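PDB 7BDV: Can2 from Sulfobacillus thermosulfidooxidans, which binds cyclic tetra-adenylate through its CARF domains and acts as a dual-specificity nuclease that potentiates type III CRISPR defence. Local coordinates for residues P115-D120 with I126-N131; D12-L17 with I27-A32. One frame throughout, in Å; residues are numbered along the deposited sequence.

Contact 1: P115-D120 with I126-N131; sequences PIIYVD and ILYLHN. With nucleotides of chain E.
Tyr118 and Leu127 form the hydrogen-bonded pair of an antiparallel hairpin and bond reciprocally, Tyr118 N to Leu127 O at 2.9 Å and Leu127 N to Tyr118 O at 2.8 Å. A third bond, Leu129 N to Ile116 O (2.8 Å), continues the ladder just past the end of strand 125-128. Beside this rung the side chains of Tyr118 and Leu127 run the same way, CD1 of Leu127 meeting the ring obliquely at CD1, while Leu129 CD1 lies against Tyr118 CB. With CG anti to the backbone N (chi1 177°), the tyrosine ring extends beyond the hairpin, and its OH donates to OP1 of A2 of chain E at 2.5 Å, the phosphate oxygen lying at the ring edge, in plane. On the other face, Ile117 CG2 packs at 3.7 Å on Tyr128 CD1, and Ile126 CG2 covers one face of the Tyr128 ring near its rim; the hydroxyl of Tyr128 is hydrogen-bonded to Glu135 OE1. At the open end of the hairpin, Pro115 CA sits squarely over the His130 imidazole, 3.7 Å from its centroid, in a CH-pi contact. Ile100 of the second subunit packs on Tyr118, Leu127 and Leu129. This CARF-domain hairpin thus offers cyclic tetra-adenylate a phenol packed at its base by Leu127 and Leu129, its short hydrogen bond probably strengthened by the phosphate's negative charge.

Contact 2: D12-L17 with I27-A32; sequences DTYVCL and IPVIQA
Tyr14 and Val29 bring the two backbones nearest each other, their CA atoms still 8.5 Å apart, a spacing bridged by side chains alone. Residues 13-17 are extended as a strand, while residues 27-31 complete helix 23-31. That helix is kinked here: Pro28 has no N-H to give, and the N of Val29 also lacks a bond to the preceding turn. Within the segment, Gln31 N bonds to Ile27 O at 3.1 Å and Ala32 N to Pro28 O at 3.2 Å, after which Ala32 leaves the helical conformation.

Every contact across the two segments is made by the phenol of Tyr14. A first torsion of 172° places its CG opposite the backbone N and sends the ring from the strand to the helix. Val29 offers CG2, which approaches obliquely near CE2 and CD2, the CD2 separation being 3.7 Å. Pro28, whose side chain crosses that of Tyr14 at about a right angle, meets the far end of the phenol, with CG 3.6 Å from OH and CB 4.2 Å from CE1. The buried hydroxyl is satisfied beyond these residues, by Asn93 ND2 and by the carbonyl O of Asn25. The latter is the acceptor that Val29 N would use in an unbroken helix, consistent with the phenol using a carbonyl that the kink leaves without its helical donor.

Strand 13-17 and helix 23-31 open a beta-alpha-beta unit that closes with strand 36-41. In the sheet, strand 13-17 is flanked by 36-41 and 90-93, whose Val37 and Asn93 touch Tyr14 and Pro28 respectively. Gln31 and Ala32 rest on Leu4 of helix 4-10, tying the end of helix 23-31 to that neighbouring helix.

The two contacts belong to one sheet of the CARF domain, with strand 90-93 lying between strands 13-17 and 116-120; their centres are 12 Å apart. They meet directly on the face of the hairpin that carries Ile117, Val119 and Ile126: Val119 CG2 packs at 3.9 Å on Pro28 CG, and Ile117 CD1 at 4.1 Å on Tyr14 CE1. Helix 23-31 therefore covers part of contact 1 as well as strand 13-17. The opposite face of the hairpin serves the subunit interface. Contact 1 touches the bound cyclic tetra-adenylate itself, whereas the nearest atom of contact 2 remains about 6 Å from it, behind the first shell.

Contact 1: P115-D120 with I126-N131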
loop_
_atom_site.group_PDB
_atom_site.type_symbol
_atom_site.label_atom_id
_atom_site.label_comp_id
_atom_site.label_asym_id
_atom_site.label_seq_id
_atom_site.Cartn_x
_atom_site.Cartn_y
_atom_site.Cartn_z
ATOM N N PRO A 115 15.325 -28.781 -13.480
ATOM C CA PRO A 115 15.058 -28.249 -12.154
ATOM C C PRO A 115 14.246 -26.940 -12.195
ATOM O O PRO A 115 14.475 -26.056 -13.029
ATOM C CB PRO A 115 16.428 -27.981 -11.524
ATOM C CG PRO A 115 17.452 -28.570 -12.484
ATOM C CD PRO A 115 16.755 -28.827 -13.796
ATOM N N ILE A 116 13.305 -26.830 -11.265
ATOM C CA ILE A 116 12.401 -25.657 -11.151
ATOM C C ILE A 116 12.299 -25.311 -9.671
ATOM O O ILE A 116 11.874 -26.173 -8.896
ATOM C CB ILE A 116 11.017 -25.922 -11.771
ATOM C CG1 ILE A 116 11.105 -26.335 -13.236
ATOM C CG2 ILE A 116 10.150 -24.678 -11.600
ATOM C CD1 ILE A 116 9.806 -26.932 -13.801
ATOM N N ILE A 117 12.664 -24.081 -9.316
ATOM C CA ILE A 117 12.640 -23.584 -7.924
ATOM C C ILE A 117 11.542 -22.521 -7.782
ATOM O O ILE A 117 11.205 -21.860 -8.754
ATOM C CB ILE A 117 14.019 -23.061 -7.527
ATOM C CG1 ILE A 117 14.354 -21.733 -8.215
ATOM C CG2 ILE A 117 15.074 -24.126 -7.789
ATOM C CD1 ILE A 117 15.528 -21.027 -7.594
ATOM N N TYR A 118 11.014 -22.406 -6.569
ATOM C CA TYR A 118 10.018 -21.393 -6.176
ATOM C C TYR A 118 10.403 -20.913 -4.780
ATOM O O TYR A 118 10.679 -21.755 -3.927
ATOM C CB TYR A 118 8.610 -21.983 -6.239
ATOM C CG TYR A 118 7.547 -21.021 -5.779
ATOM C CD1 TYR A 118 7.260 -20.869 -4.430
ATOM C CD2 TYR A 118 6.826 -20.260 -6.689
ATOM C CE1 TYR A 118 6.287 -19.970 -4.006
ATOM C CE2 TYR A 118 5.866 -19.344 -6.275
ATOM C CZ TYR A 118 5.582 -19.228 -4.925
ATOM O OH TYR A 118 4.653 -18.321 -4.513
ATOM N N VAL A 119 10.460 -19.589 -4.582
ATOM C CA VAL A 119 10.905 -18.948 -3.336
ATOM C C VAL A 119 9.681 -18.622 -2.487
ATOM O O VAL A 119 8.912 -17.783 -2.906
ATOM C CB VAL A 119 11.763 -17.706 -3.576
ATOM C CG1 VAL A 119 12.129 -17.102 -2.254
ATOM C CG2 VAL A 119 13.033 -18.045 -4.349
ATOM N N ASP A 120 9.549 -19.294 -1.341
ATOM C CA ASP A 120 8.470 -19.084 -0.334
ATOM C C ASP A 120 9.050 -18.213 0.781
ATOM O O ASP A 120 9.784 -18.751 1.608
ATOM C CB ASP A 120 7.963 -20.424 0.180
ATOM C CG ASP A 120 7.008 -20.320 1.374
ATOM O OD1 ASP A 120 6.517 -19.209 1.643
ATOM O OD2 ASP A 120 6.747 -21.360 2.015
ATOM N N ILE A 126 13.386 -22.333 -0.328
ATOM C CA ILE A 126 13.363 -22.670 -1.778
ATOM C C ILE A 126 12.649 -24.009 -1.907
ATOM O O ILE A 126 13.147 -24.972 -1.363
ATOM C CB ILE A 126 14.788 -22.725 -2.334
ATOM C CG1 ILE A 126 15.463 -21.357 -2.285
ATOM C CG2 ILE A 126 14.782 -23.293 -3.724
ATOM C CD1 ILE A 126 16.961 -21.414 -2.458
ATOM N N LEU A 127 11.527 -24.057 -2.616
ATOM C CA LEU A 127 10.854 -25.322 -3.000
ATOM C C LEU A 127 11.431 -25.774 -4.343
ATOM O O LEU A 127 11.498 -24.955 -5.242
ATOM C CB LEU A 127 9.345 -25.109 -3.104
ATOM C CG LEU A 127 8.709 -24.373 -1.933
ATOM C CD1 LEU A 127 7.197 -24.308 -2.115
ATOM C CD2 LEU A 127 9.079 -25.031 -0.633
ATOM N N TYR A 128 11.882 -27.029 -4.430
ATOM C CA TYR A 128 12.290 -27.686 -5.694
ATOM C C TYR A 128 11.066 -28.429 -6.224
ATOM O O TYR A 128 10.743 -29.504 -5.685
ATOM C CB TYR A 128 13.483 -28.595 -5.441
ATOM C CG TYR A 128 14.683 -27.876 -4.897
ATOM C CD1 TYR A 128 15.504 -27.152 -5.738
ATOM C CD2 TYR A 128 14.998 -27.906 -3.553
ATOM C CE1 TYR A 128 16.621 -26.495 -5.266
ATOM C CE2 TYR A 128 16.117 -27.251 -3.058
ATOM C CZ TYR A 128 16.931 -26.542 -3.923
ATOM O OH TYR A 128 18.024 -25.873 -3.464
ATOM N N LEU A 129 10.373 -27.829 -7.200
ATOM C CA LEU A 129 9.052 -28.298 -7.694
ATOM C C LEU A 129 9.218 -29.568 -8.520
ATOM O O LEU A 129 8.250 -30.316 -8.610
ATOM C CB LEU A 129 8.378 -27.180 -8.495
ATOM C CG LEU A 129 7.918 -25.997 -7.645
ATOM C CD1 LEU A 129 7.074 -25.025 -8.453
ATOM C CD2 LEU A 129 7.129 -26.467 -6.428
ATOM N N HIS A 130 10.405 -29.814 -9.076
ATOM C CA HIS A 130 10.687 -31.048 -9.853
ATOM C C HIS A 130 10.686 -32.288 -8.943
ATOM O O HIS A 130 10.229 -33.333 -9.434
ATOM C CB HIS A 130 11.949 -30.894 -10.707
ATOM C CG HIS A 130 13.214 -30.708 -9.950
ATOM N ND1 HIS A 130 13.469 -29.585 -9.216
ATOM C CD2 HIS A 130 14.322 -31.470 -9.870
ATOM C CE1 HIS A 130 14.672 -29.661 -8.684
ATOM N NE2 HIS A 130 15.217 -30.813 -9.073
ATOM N N ASN A 131 11.141 -32.207 -7.688
ATOM C CA ASN A 131 11.319 -33.422 -6.833
ATOM C C ASN A 131 10.642 -33.326 -5.458
ATOM O O ASN A 131 10.788 -34.282 -4.692
ATOM C CB ASN A 131 12.798 -33.775 -6.662
ATOM C CG ASN A 131 13.616 -32.691 -5.994
ATOM O OD1 ASN A 131 13.093 -31.883 -5.223
ATOM N ND2 ASN A 131 14.912 -32.687 -6.262
ATOM P P A E 2 3.081 -15.661 -6.464
ATOM O OP1 A E 2 3.344 -17.114 -6.318
ATOM O OP2 A E 2 2.696 -15.016 -7.755
ATOM O "O5'" A E 2 1.822 -15.465 -5.488
ATOM C "C5'" A E 2 1.224 -14.166 -5.403
ATOM C "C4'" A E 2 -0.260 -14.409 -5.238
ATOM O "O4'" A E 2 -0.425 -15.307 -4.109
ATOM C "C3'" A E 2 -1.160 -13.215 -4.946
ATOM O "O3'" A E 2 -2.434 -13.372 -5.652
ATOM C "C2'" A E 2 -1.327 -13.315 -3.428
ATOM O "O2'" A E 2 -2.510 -12.750 -2.879
ATOM C "C1'" A E 2 -1.433 -14.812 -3.271
ATOM N N9 A E 2 -1.204 -15.336 -1.954
ATOM C C8 A E 2 -0.109 -15.107 -1.133
ATOM N N7 A E 2 -0.212 -15.749 0.007
ATOM C C5 A E 2 -1.437 -16.408 -0.071
ATOM C C6 A E 2 -2.113 -17.233 0.832
ATOM N N6 A E 2 -1.621 -17.506 2.018
ATOM N N1 A E 2 -3.312 -17.762 0.466
ATOM C C2 A E 2 -3.796 -17.431 -0.743
ATOM N N3 A E 2 -3.240 -16.659 -1.685
ATOM C C4 A E 2 -2.052 -16.169 -1.272
#

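Contact 2: D12-L17 with I27-A32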
loop_
_atom_site.group_PDB
_atom_site.type_symbol
_atom_site.label_atom_id
_atom_site.label_comp_id
_atom_site.label_asym_id
_atom_site.label_seq_id
_atom_site.Cartn_x
_atom_site.Cartn_y
_atom_site.Cartn_z
ATOM N N ASP A 12 24.132 -24.544 -15.368
ATOM C CA ASP A 12 24.949 -23.319 -15.626
ATOM C C ASP A 12 24.078 -22.049 -15.729
ATOM O O ASP A 12 24.599 -20.941 -15.514
ATOM C CB ASP A 12 25.743 -23.496 -16.922
ATOM N N THR A 13 22.801 -22.189 -16.094
ATOM C CA THR A 13 21.964 -21.082 -16.619
ATOM C C THR A 13 20.713 -20.952 -15.749
ATOM O O THR A 13 19.963 -21.939 -15.634
ATOM C CB THR A 13 21.659 -21.321 -18.105
ATOM O OG1 THR A 13 22.898 -21.338 -18.836
ATOM C CG2 THR A 13 20.745 -20.269 -18.687
ATOM N N TYR A 14 20.517 -19.787 -15.154
ATOM C CA TYR A 14 19.378 -19.457 -14.260
ATOM C C TYR A 14 18.406 -18.565 -15.039
ATOM O O TYR A 14 18.817 -17.516 -15.557
ATOM C CB TYR A 14 19.974 -18.844 -12.998
ATOM C CG TYR A 14 19.020 -18.259 -12.002
ATOM C CD1 TYR A 14 18.354 -19.061 -11.106
ATOM C CD2 TYR A 14 18.839 -16.897 -11.913
ATOM C CE1 TYR A 14 17.542 -18.522 -10.117
ATOM C CE2 TYR A 14 18.017 -16.335 -10.947
ATOM C CZ TYR A 14 17.340 -17.162 -10.073
ATOM O OH TYR A 14 16.519 -16.628 -9.127
ATOM N N VAL A 15 17.175 -19.027 -15.212
ATOM C CA VAL A 15 16.134 -18.314 -15.996
ATOM C C VAL A 15 15.123 -17.736 -15.010
ATOM O O VAL A 15 14.526 -18.523 -14.222
ATOM C CB VAL A 15 15.474 -19.229 -17.034
ATOM C CG1 VAL A 15 14.373 -18.522 -17.811
ATOM C CG2 VAL A 15 16.507 -19.827 -17.977
ATOM N N CYS A 16 14.917 -16.426 -15.028
ATOM C CA CYS A 16 13.892 -15.847 -14.136
ATOM C C CYS A 16 12.987 -14.864 -14.865
ATOM O O CYS A 16 13.353 -14.306 -15.936
ATOM C CB CYS A 16 14.488 -15.342 -12.838
ATOM S SG CYS A 16 15.930 -14.299 -13.063
ATOM N N LEU A 17 11.777 -14.742 -14.324
ATOM C CA LEU A 17 10.680 -13.941 -14.930
ATOM C C LEU A 17 10.584 -12.652 -14.132
ATOM O O LEU A 17 10.222 -12.749 -12.950
ATOM C CB LEU A 17 9.370 -14.738 -14.829
ATOM C CG LEU A 17 9.202 -15.907 -15.782
ATOM C CD1 LEU A 17 10.368 -16.864 -15.704
ATOM C CD2 LEU A 17 7.912 -16.647 -15.478
ATOM N N ILE A 27 17.435 -13.164 -4.579
ATOM C CA ILE A 27 17.894 -13.869 -3.362
ATOM C C ILE A 27 18.691 -15.119 -3.739
ATOM O O ILE A 27 19.774 -15.322 -3.198
ATOM C CB ILE A 27 16.719 -14.149 -2.403
ATOM C CG1 ILE A 27 16.252 -12.858 -1.711
ATOM C CG2 ILE A 27 17.104 -15.212 -1.401
ATOM N N PRO A 28 18.215 -16.012 -4.635
ATOM C CA PRO A 28 19.016 -17.165 -5.048
ATOM C C PRO A 28 20.361 -16.850 -5.738
ATOM O O PRO A 28 21.276 -17.640 -5.622
ATOM C CB PRO A 28 18.084 -17.917 -5.999
ATOM C CG PRO A 28 16.695 -17.447 -5.602
ATOM C CD PRO A 28 16.886 -16.000 -5.267
ATOM N N VAL A 29 20.454 -15.729 -6.435
ATOM C CA VAL A 29 21.665 -15.274 -7.201
ATOM C C VAL A 29 22.722 -14.755 -6.218
ATOM O O VAL A 29 23.927 -15.025 -6.452
ATOM C CB VAL A 29 21.273 -14.211 -8.251
ATOM C CG1 VAL A 29 22.479 -13.505 -8.857
ATOM C CG2 VAL A 29 20.409 -14.831 -9.343
ATOM N N ILE A 30 22.302 -14.066 -5.155
ATOM C CA ILE A 30 23.216 -13.527 -4.107
ATOM C C ILE A 30 23.730 -14.693 -3.256
ATOM O O ILE A 30 24.939 -14.683 -2.916
ATOM C CB ILE A 30 22.521 -12.458 -3.235
ATOM C CG1 ILE A 30 21.925 -11.316 -4.053
ATOM C CG2 ILE A 30 23.471 -11.941 -2.173
ATOM C CD1 ILE A 30 22.905 -10.578 -4.917
ATOM N N GLN A 31 22.844 -15.644 -2.919
ATOM C CA GLN A 31 23.165 -16.834 -2.102
ATOM C C GLN A 31 24.238 -17.675 -2.816
ATOM O O GLN A 31 25.229 -18.021 -2.151
ATOM C CB GLN A 31 21.902 -17.649 -1.830
ATOM C CG GLN A 31 22.142 -18.798 -0.860
ATOM C CD GLN A 31 20.875 -19.272 -0.185
ATOM O OE1 GLN A 31 20.182 -18.508 0.492
ATOM N NE2 GLN A 31 20.564 -20.548 -0.355
ATOM N N ALA A 32 24.015 -18.001 -4.091
ATOM C CA ALA A 32 24.797 -18.956 -4.913
ATOM C C ALA A 32 24.941 -18.421 -6.344
ATOM O O ALA A 32 24.117 -18.692 -7.214
ATOM C CB ALA A 32 24.114 -20.309 -4.887
#